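Local coordinates for protein lipase (PDB 2ORY) that hydrolyses triacylglycerols as a cold-adapted class 3 lipase of the alpha/beta hydrolase fold, at residues A[2-6]-A[45-49]; A[56-60]-A[71-75]; A[295-299]-A[309-313]. One frame throughout, in Å; residues are numbered along the deposited sequence.

Interaction 1 (A[2-6]-A[45-49]); sequences SYTKE and KPFQE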
loop_
_atom_site.group_PDB
_atom_site.type_symbol
_atom_site.label_atom_id
_atom_site.label_comp_id
_atom_site.label_asym_id
_atom_site.label_seq_id
_atom_site.Cartn_x
_atom_site.Cartn_y
_atom_site.Cartn_z
ATOM N N SER A 2 -3.618 -9.397 22.161
ATOM C CA SER A 2 -3.989 -7.970 22.395
ATOM C C SER A 2 -4.076 -7.142 21.097
ATOM O O SER A 2 -5.017 -6.355 20.928
ATOM C CB SER A 2 -3.004 -7.334 23.393
ATOM O OG SER A 2 -1.652 -7.618 23.060
ATOM N N TYR A 3 -3.113 -7.309 20.187
ATOM C CA TYR A 3 -3.150 -6.589 18.911
ATOM C C TYR A 3 -3.816 -7.466 17.859
ATOM O O TYR A 3 -3.494 -8.639 17.747
ATOM C CB TYR A 3 -1.741 -6.243 18.415
ATOM C CG TYR A 3 -0.985 -5.287 19.298
ATOM C CD1 TYR A 3 -0.191 -5.754 20.345
ATOM C CD2 TYR A 3 -1.087 -3.913 19.110
ATOM C CE1 TYR A 3 0.485 -4.876 21.185
ATOM C CE2 TYR A 3 -0.417 -3.024 19.944
ATOM C CZ TYR A 3 0.367 -3.513 20.981
ATOM O OH TYR A 3 1.031 -2.639 21.814
ATOM N N THR A 4 -4.747 -6.919 17.089
ATOM C CA THR A 4 -5.379 -7.724 16.050
ATOM C C THR A 4 -4.415 -7.861 14.856
ATOM O O THR A 4 -3.382 -7.181 14.785
ATOM C CB THR A 4 -6.673 -7.072 15.543
ATOM O OG1 THR A 4 -6.344 -5.868 14.835
ATOM C CG2 THR A 4 -7.607 -6.734 16.721
ATOM N N LYS A 5 -4.764 -8.743 13.926
ATOM C CA LYS A 5 -3.957 -8.973 12.741
ATOM C C LYS A 5 -3.858 -7.670 11.949
ATOM O O LYS A 5 -2.786 -7.298 11.493
ATOM C CB LYS A 5 -4.592 -10.069 11.879
ATOM C CG LYS A 5 -3.808 -10.452 10.625
ATOM C CD LYS A 5 -4.556 -11.537 9.844
ATOM C CE LYS A 5 -3.876 -11.867 8.530
ATOM N NZ LYS A 5 -2.528 -12.401 8.785
ATOM N N GLU A 6 -4.982 -6.975 11.816
ATOM C CA GLU A 6 -5.030 -5.718 11.082
ATOM C C GLU A 6 -4.119 -4.665 11.690
ATOM O O GLU A 6 -3.428 -3.945 10.970
ATOM C CB GLU A 6 -6.467 -5.202 11.018
ATOM C CG GLU A 6 -7.379 -6.158 10.308
ATOM C CD GLU A 6 -8.207 -6.997 11.252
ATOM O OE1 GLU A 6 -7.652 -7.675 12.156
ATOM O OE2 GLU A 6 -9.439 -6.969 11.068
ATOM N N LYS A 45 5.820 -1.729 20.512
ATOM C CA LYS A 45 4.932 -2.599 21.281
ATOM C C LYS A 45 4.410 -3.803 20.479
ATOM O O LYS A 45 4.663 -4.959 20.834
ATOM C CB LYS A 45 3.741 -1.805 21.829
ATOM C CG LYS A 45 4.071 -0.760 22.885
ATOM C CD LYS A 45 2.777 -0.163 23.437
ATOM C CE LYS A 45 3.023 1.075 24.296
ATOM N NZ LYS A 45 1.758 1.701 24.811
ATOM N N PRO A 46 3.685 -3.549 19.379
ATOM C CA PRO A 46 3.153 -4.649 18.570
ATOM C C PRO A 46 4.152 -5.727 18.136
ATOM O O PRO A 46 3.756 -6.849 17.807
ATOM C CB PRO A 46 2.509 -3.920 17.386
ATOM C CG PRO A 46 3.291 -2.669 17.287
ATOM C CD PRO A 46 3.436 -2.255 18.722
ATOM N N PHE A 47 5.442 -5.410 18.147
ATOM C CA PHE A 47 6.444 -6.391 17.737
ATOM C C PHE A 47 7.114 -7.104 18.918
ATOM O O PHE A 47 7.983 -7.942 18.715
ATOM C CB PHE A 47 7.539 -5.730 16.878
ATOM C CG PHE A 47 7.024 -5.021 15.643
ATOM C CD1 PHE A 47 6.010 -5.577 14.861
ATOM C CD2 PHE A 47 7.576 -3.804 15.245
ATOM C CE1 PHE A 47 5.549 -4.928 13.695
ATOM C CE2 PHE A 47 7.126 -3.151 14.087
ATOM C CZ PHE A 47 6.107 -3.718 13.310
ATOM N N GLN A 48 6.703 -6.788 20.141
ATOM C CA GLN A 48 7.319 -7.395 21.320
ATOM C C GLN A 48 6.707 -8.727 21.756
ATOM O O GLN A 48 7.246 -9.413 22.624
ATOM C CB GLN A 48 7.272 -6.412 22.497
ATOM C CG GLN A 48 8.031 -5.113 22.257
ATOM C CD GLN A 48 7.776 -4.072 23.341
ATOM O OE1 GLN A 48 6.628 -3.789 23.693
ATOM N NE2 GLN A 48 8.851 -3.486 23.863
ATOM N N GLU A 49 5.589 -9.100 21.154
ATOM C CA GLU A 49 4.924 -10.339 21.529
ATOM C C GLU A 49 5.430 -11.554 20.758
ATOM O O GLU A 49 4.983 -12.680 20.991
ATOM C CB GLU A 49 3.413 -10.179 21.335
ATOM C CG GLU A 49 2.862 -8.893 21.948
ATOM C CD GLU A 49 1.354 -8.798 21.860
ATOM O OE1 GLU A 49 0.808 -8.904 20.738
ATOM O OE2 GLU A 49 0.713 -8.608 22.917
#
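The two segments approach without any backbone pairing: the nearest CA atoms, of Y3 and P46, lie 6.6 Å apart. Segment 2-6 is extended through Y3 and T4 and then enters the helix that begins at K5. Residues 45-48 form a tight turn, closed by Q48 N bonding to K45 O at 2.8 Å; E49 points toward segment 2-6, while P46 lies sideways and offers its CA to the tyrosine. Y3 has the largest share of the contact. One face of its ring is covered by P46, whose CA sits 3.8 Å from the centroid, 13° off the ring normal, a CH-pi contact; Y3 CD2 and P46 CB add an apolar touch at 4.0 Å. The carboxylate of E49 meets the ring at its edge, with E49 OE1 3.3 Å from Y3 CD1. Beyond the ring, Y3 OH is hydrogen-bonded to D325, tying a third part of the chain to this corner. S2 OG comes to 2.6 Å from E49 OE2, but the angle is too poor for a hydrogen bond. T4 is the N-cap of helix 5-15: its side chain caps a backbone N in the first turn, and T4 N bonds to Q7 OE1, the matching bond of a capping box. The contact thus sits at the surface where a capped N-terminal helix starts, Y3 laid on the connection from helix 30-43 to edge strand 52-63.

Interaction 2 (A[56-60]-A[71-75]); sequences WGPAV and AMMYV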
loop_
_atom_site.group_PDB
_atom_site.type_symbol
_atom_site.label_atom_id
_atom_site.label_comp_id
_atom_site.label_asym_id
_atom_site.label_seq_id
_atom_site.Cartn_x
_atom_site.Cartn_y
_atom_site.Cartn_z
ATOM N N TRP A 56 14.193 -10.794 3.876
ATOM C CA TRP A 56 14.375 -10.398 2.481
ATOM C C TRP A 56 14.184 -8.903 2.385
ATOM O O TRP A 56 13.155 -8.373 2.805
ATOM C CB TRP A 56 13.383 -11.077 1.550
ATOM C CG TRP A 56 13.693 -10.764 0.110
ATOM C CD1 TRP A 56 14.468 -11.500 -0.732
ATOM C CD2 TRP A 56 13.194 -9.662 -0.666
ATOM N NE1 TRP A 56 14.473 -10.945 -1.986
ATOM C CE2 TRP A 56 13.701 -9.816 -1.976
ATOM C CE3 TRP A 56 12.368 -8.565 -0.381
ATOM C CZ2 TRP A 56 13.406 -8.913 -3.010
ATOM C CZ3 TRP A 56 12.071 -7.657 -1.417
ATOM C CH2 TRP A 56 12.592 -7.843 -2.713
ATOM N N GLY A 57 15.179 -8.225 1.825
ATOM C CA GLY A 57 15.107 -6.783 1.713
ATOM C C GLY A 57 15.614 -6.151 2.997
ATOM O O GLY A 57 16.189 -6.842 3.843
ATOM N N PRO A 58 15.417 -4.836 3.174
ATOM C CA PRO A 58 14.720 -4.009 2.174
ATOM C C PRO A 58 15.367 -3.841 0.789
ATOM O O PRO A 58 16.567 -3.577 0.671
ATOM C CB PRO A 58 14.540 -2.670 2.895
ATOM C CG PRO A 58 15.707 -2.611 3.833
ATOM C CD PRO A 58 15.818 -4.037 4.347
ATOM N N ALA A 59 14.558 -4.040 -0.249
ATOM C CA ALA A 59 14.978 -3.841 -1.632
ATOM C C ALA A 59 14.358 -2.484 -1.985
ATOM O O ALA A 59 13.132 -2.303 -1.920
ATOM C CB ALA A 59 14.407 -4.918 -2.529
ATOM N N VAL A 60 15.203 -1.534 -2.357
ATOM C CA VAL A 60 14.733 -0.186 -2.648
ATOM C C VAL A 60 14.874 0.215 -4.103
ATOM O O VAL A 60 15.859 -0.122 -4.750
ATOM C CB VAL A 60 15.507 0.858 -1.782
ATOM C CG1 VAL A 60 14.943 2.256 -2.006
ATOM C CG2 VAL A 60 15.434 0.480 -0.301
ATOM N N ALA A 71 10.033 3.254 -4.351
ATOM C CA ALA A 71 9.334 2.062 -3.872
ATOM C C ALA A 71 10.255 1.236 -3.004
ATOM O O ALA A 71 11.481 1.340 -3.115
ATOM C CB ALA A 71 8.852 1.242 -5.035
ATOM N N MET A 72 9.661 0.419 -2.140
ATOM C CA MET A 72 10.429 -0.442 -1.245
ATOM C C MET A 72 9.611 -1.656 -0.831
ATOM O O MET A 72 8.404 -1.554 -0.607
ATOM C CB MET A 72 10.851 0.317 0.017
ATOM C CG MET A 72 11.837 -0.461 0.913
ATOM S SD MET A 72 11.080 -1.689 2.057
ATOM C CE MET A 72 10.956 -0.731 3.518
ATOM N N MET A 73 10.270 -2.808 -0.740
ATOM C CA MET A 73 9.595 -4.025 -0.316
ATOM C C MET A 73 10.548 -4.875 0.510
ATOM O O MET A 73 11.757 -4.911 0.236
ATOM C CB MET A 73 9.093 -4.823 -1.534
ATOM C CG MET A 73 8.425 -6.171 -1.195
ATOM S SD MET A 73 7.592 -6.837 -2.611
ATOM C CE MET A 73 9.013 -7.172 -3.705
ATOM N N TYR A 74 10.009 -5.504 1.551
ATOM C CA TYR A 74 10.782 -6.405 2.400
ATOM C C TYR A 74 9.848 -7.513 2.888
ATOM O O TYR A 74 8.615 -7.427 2.735
ATOM C CB TYR A 74 11.432 -5.661 3.588
ATOM C CG TYR A 74 10.481 -5.075 4.616
ATOM C CD1 TYR A 74 10.286 -5.693 5.840
ATOM C CD2 TYR A 74 9.742 -3.925 4.341
ATOM C CE1 TYR A 74 9.371 -5.187 6.767
ATOM C CE2 TYR A 74 8.819 -3.412 5.258
ATOM C CZ TYR A 74 8.636 -4.051 6.468
ATOM O OH TYR A 74 7.687 -3.596 7.352
ATOM N N VAL A 75 10.447 -8.569 3.434
ATOM C CA VAL A 75 9.698 -9.702 3.967
ATOM C C VAL A 75 10.138 -9.995 5.411
ATOM O O VAL A 75 11.329 -10.140 5.679
ATOM C CB VAL A 75 9.931 -10.969 3.113
ATOM C CG1 VAL A 75 9.039 -12.091 3.605
ATOM C CG2 VAL A 75 9.666 -10.673 1.641
#
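Strands 57-60 and 71-75 run antiparallel, their axes approaching to 4.7 Å at an angle of 162°, as neighbouring arms of a beta hairpin. Two hydrogen-bonded pairs hold them: A59 N to M73 O (3.0 Å) with M73 N to A59 O (3.1 Å), and V75 N to W56 O (2.8 Å) with a weak return bond from W56 N to V75 O (3.4 Å). Between these pairs the register slips by one residue, a beta bulge made by G57 and a cis-peptide-linked P58. The hollow at G57 admits no side chain: a CB there would lie 2.7 Å from M73 O, and the backbone angles alone call for glycine. P58 is the bump of the bulge. Its CB sits 3.7 Å from M72 SD and 4.4 Å from Y74 CB, so the proline ring rests across the groove between M72 and Y74, and helix 30-43 covers the group through I33, L34 and M37. V60 extends this face, its CG2 3.9 Å from M72 CG. On the other face the small A59 stands beside W56, whose indole reaches along the sheet to M73, with W56 CH2 3.8 Å from M73 CE, while W56 CB rests 3.7 Å from V75 CG2; F155 and I152 of helix 152-160 close over this side. The polar ends W56 NE1 and Y74 OH bond to the backbone O of K150 and F12. Side-chain to side-chain contacts between the segments are all apolar, the cross-strand hydrogen bonds all backbone, and the two faces pack against helix 30-43 and helix 152-160.

Interaction 3 (A[295-299]-A[309-313]); sequences GNINP and AYQHV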
loop_
_atom_site.group_PDB
_atom_site.type_symbol
_atom_site.label_atom_id
_atom_site.label_comp_id
_atom_site.label_asym_id
_atom_site.label_seq_id
_atom_site.Cartn_x
_atom_site.Cartn_y
_atom_site.Cartn_z
ATOM N N GLY A 295 -14.013 8.430 9.667
ATOM C CA GLY A 295 -13.032 9.405 10.120
ATOM C C GLY A 295 -13.645 10.689 10.643
ATOM O O GLY A 295 -14.830 10.930 10.460
ATOM N N ASN A 296 -12.826 11.513 11.284
ATOM C CA ASN A 296 -13.279 12.774 11.846
ATOM C C ASN A 296 -12.417 13.936 11.411
ATOM O O ASN A 296 -11.207 13.937 11.634
ATOM C CB ASN A 296 -13.260 12.690 13.364
ATOM C CG ASN A 296 -14.158 11.611 13.874
ATOM O OD1 ASN A 296 -15.383 11.710 13.763
ATOM N ND2 ASN A 296 -13.564 10.555 14.411
ATOM N N ILE A 297 -13.053 14.940 10.818
ATOM C CA ILE A 297 -12.346 16.118 10.333
ATOM C C ILE A 297 -11.603 16.838 11.449
ATOM O O ILE A 297 -12.211 17.236 12.432
ATOM C CB ILE A 297 -13.333 17.102 9.647
ATOM C CG1 ILE A 297 -13.893 16.471 8.366
ATOM C CG2 ILE A 297 -12.629 18.374 9.273
ATOM C CD1 ILE A 297 -14.899 17.342 7.615
ATOM N N ASN A 298 -10.288 16.990 11.295
ATOM C CA ASN A 298 -9.462 17.697 12.279
ATOM C C ASN A 298 -9.642 19.196 12.026
ATOM O O ASN A 298 -9.047 19.761 11.103
ATOM C CB ASN A 298 -7.997 17.314 12.117
ATOM C CG ASN A 298 -7.139 17.923 13.183
ATOM O OD1 ASN A 298 -7.625 18.707 13.986
ATOM N ND2 ASN A 298 -5.861 17.571 13.204
ATOM N N PRO A 299 -10.473 19.859 12.847
ATOM C CA PRO A 299 -10.792 21.292 12.764
ATOM C C PRO A 299 -9.612 22.268 12.721
ATOM O O PRO A 299 -9.725 23.359 12.177
ATOM C CB PRO A 299 -11.681 21.505 13.977
ATOM C CG PRO A 299 -11.080 20.551 14.973
ATOM C CD PRO A 299 -10.928 19.310 14.137
ATOM N N ALA A 309 -3.513 15.142 4.035
ATOM C CA ALA A 309 -2.312 14.433 4.466
ATOM C C ALA A 309 -2.512 13.841 5.851
ATOM O O ALA A 309 -1.971 12.779 6.179
ATOM C CB ALA A 309 -1.091 15.378 4.478
ATOM N N TYR A 310 -3.287 14.534 6.674
ATOM C CA TYR A 310 -3.521 14.079 8.039
ATOM C C TYR A 310 -4.370 12.824 8.015
ATOM O O TYR A 310 -4.035 11.831 8.652
ATOM C CB TYR A 310 -4.246 15.162 8.846
ATOM C CG TYR A 310 -4.584 14.741 10.264
ATOM C CD1 TYR A 310 -3.656 14.880 11.288
ATOM C CD2 TYR A 310 -5.823 14.169 10.571
ATOM C CE1 TYR A 310 -3.941 14.462 12.586
ATOM C CE2 TYR A 310 -6.128 13.744 11.884
ATOM C CZ TYR A 310 -5.174 13.897 12.880
ATOM O OH TYR A 310 -5.437 13.496 14.177
ATOM N N GLN A 311 -5.464 12.885 7.263
ATOM C CA GLN A 311 -6.379 11.765 7.173
ATOM C C GLN A 311 -5.723 10.525 6.572
ATOM O O GLN A 311 -6.026 9.404 6.983
ATOM C CB GLN A 311 -7.611 12.146 6.355
ATOM C CG GLN A 311 -8.481 13.245 6.959
ATOM C CD GLN A 311 -9.129 12.847 8.278
ATOM O OE1 GLN A 311 -9.378 11.666 8.531
ATOM N NE2 GLN A 311 -9.420 13.838 9.121
ATOM N N HIS A 312 -4.816 10.736 5.619
ATOM C CA HIS A 312 -4.136 9.634 4.936
ATOM C C HIS A 312 -3.053 8.967 5.753
ATOM O O HIS A 312 -2.900 7.741 5.718
ATOM C CB HIS A 312 -3.525 10.143 3.636
ATOM C CG HIS A 312 -2.964 9.066 2.757
ATOM N ND1 HIS A 312 -3.690 7.954 2.390
ATOM C CD2 HIS A 312 -1.789 8.984 2.090
ATOM C CE1 HIS A 312 -2.988 7.238 1.530
ATOM N NE2 HIS A 312 -1.832 7.842 1.330
ATOM N N VAL A 313 -2.304 9.772 6.493
ATOM C CA VAL A 313 -1.192 9.247 7.261
ATOM C C VAL A 313 -1.474 9.101 8.735
ATOM O O VAL A 313 -1.219 8.043 9.308
ATOM C CB VAL A 313 0.055 10.134 7.062
ATOM C CG1 VAL A 313 1.251 9.585 7.832
ATOM C CG2 VAL A 313 0.374 10.192 5.599
HETATM O O HOH W 1 -10.007 10.810 11.165
#
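G295, held at its backbone N by S234 OG, brings the loop up beside helix 304-319. N296 makes the main polar contact, and does so with its backbone: N296 O accepts a hydrogen bond from Q311 NE2 at 3.1 Å, while N296 N donates to a water at 2.9 Å that in turn donates to Q311 OE1 at 2.8 Å. A single glutamine amide therefore reads both backbone groups of one loop residue, one directly and one through water. Its two ends have further partners, N233 at OE1 and Q307 at NE2, which are consistent with this orientation of the amide. The next helix residue is H312, whose ND1 bonds to D236 and NE2 to S174, an arrangement consistent with the Ser-His-Asp triad of alpha/beta hydrolases with S174 on a nucleophile elbow; the loop thus lies on the helix that carries the probable catalytic histidine, while H312 itself does not touch it. At I297 the CA passes 3.9 Å from Q311 NE2, but the side chain points away and packs on L235. N298 turns back toward the helix and places N298 ND2 over one face of the Y310 ring, 3.7 Å from Y310 CE1, while Y310 OH bonds to E318 of the same helix. N298 O is bound by Q307 NE2, and at P299 the loop turns away from residues 309-313.

How the interactions relate
The three contacts follow one another along the chain and none touches another. Interactions 1 and 2 are nearest, about 6 Å between closest atoms and about 22 Å between centres; the turn of interaction 1 leads into strand 52-63, which carries the bulge of interaction 2. Interaction 3 lies across the centre of the chain from interaction 2, about 28 Å between centres, and about 24 Å from interaction 1. Helix 5-15 links all three: the rings of F12 and F47 meet, F12 O bonds Y74 OH, and Y14 OH bonds V313 O. Only interaction 3 holds a probable triad member, H312; the nearest atoms of interactions 1 and 2 lie about 12 and 14 Å from interaction 3.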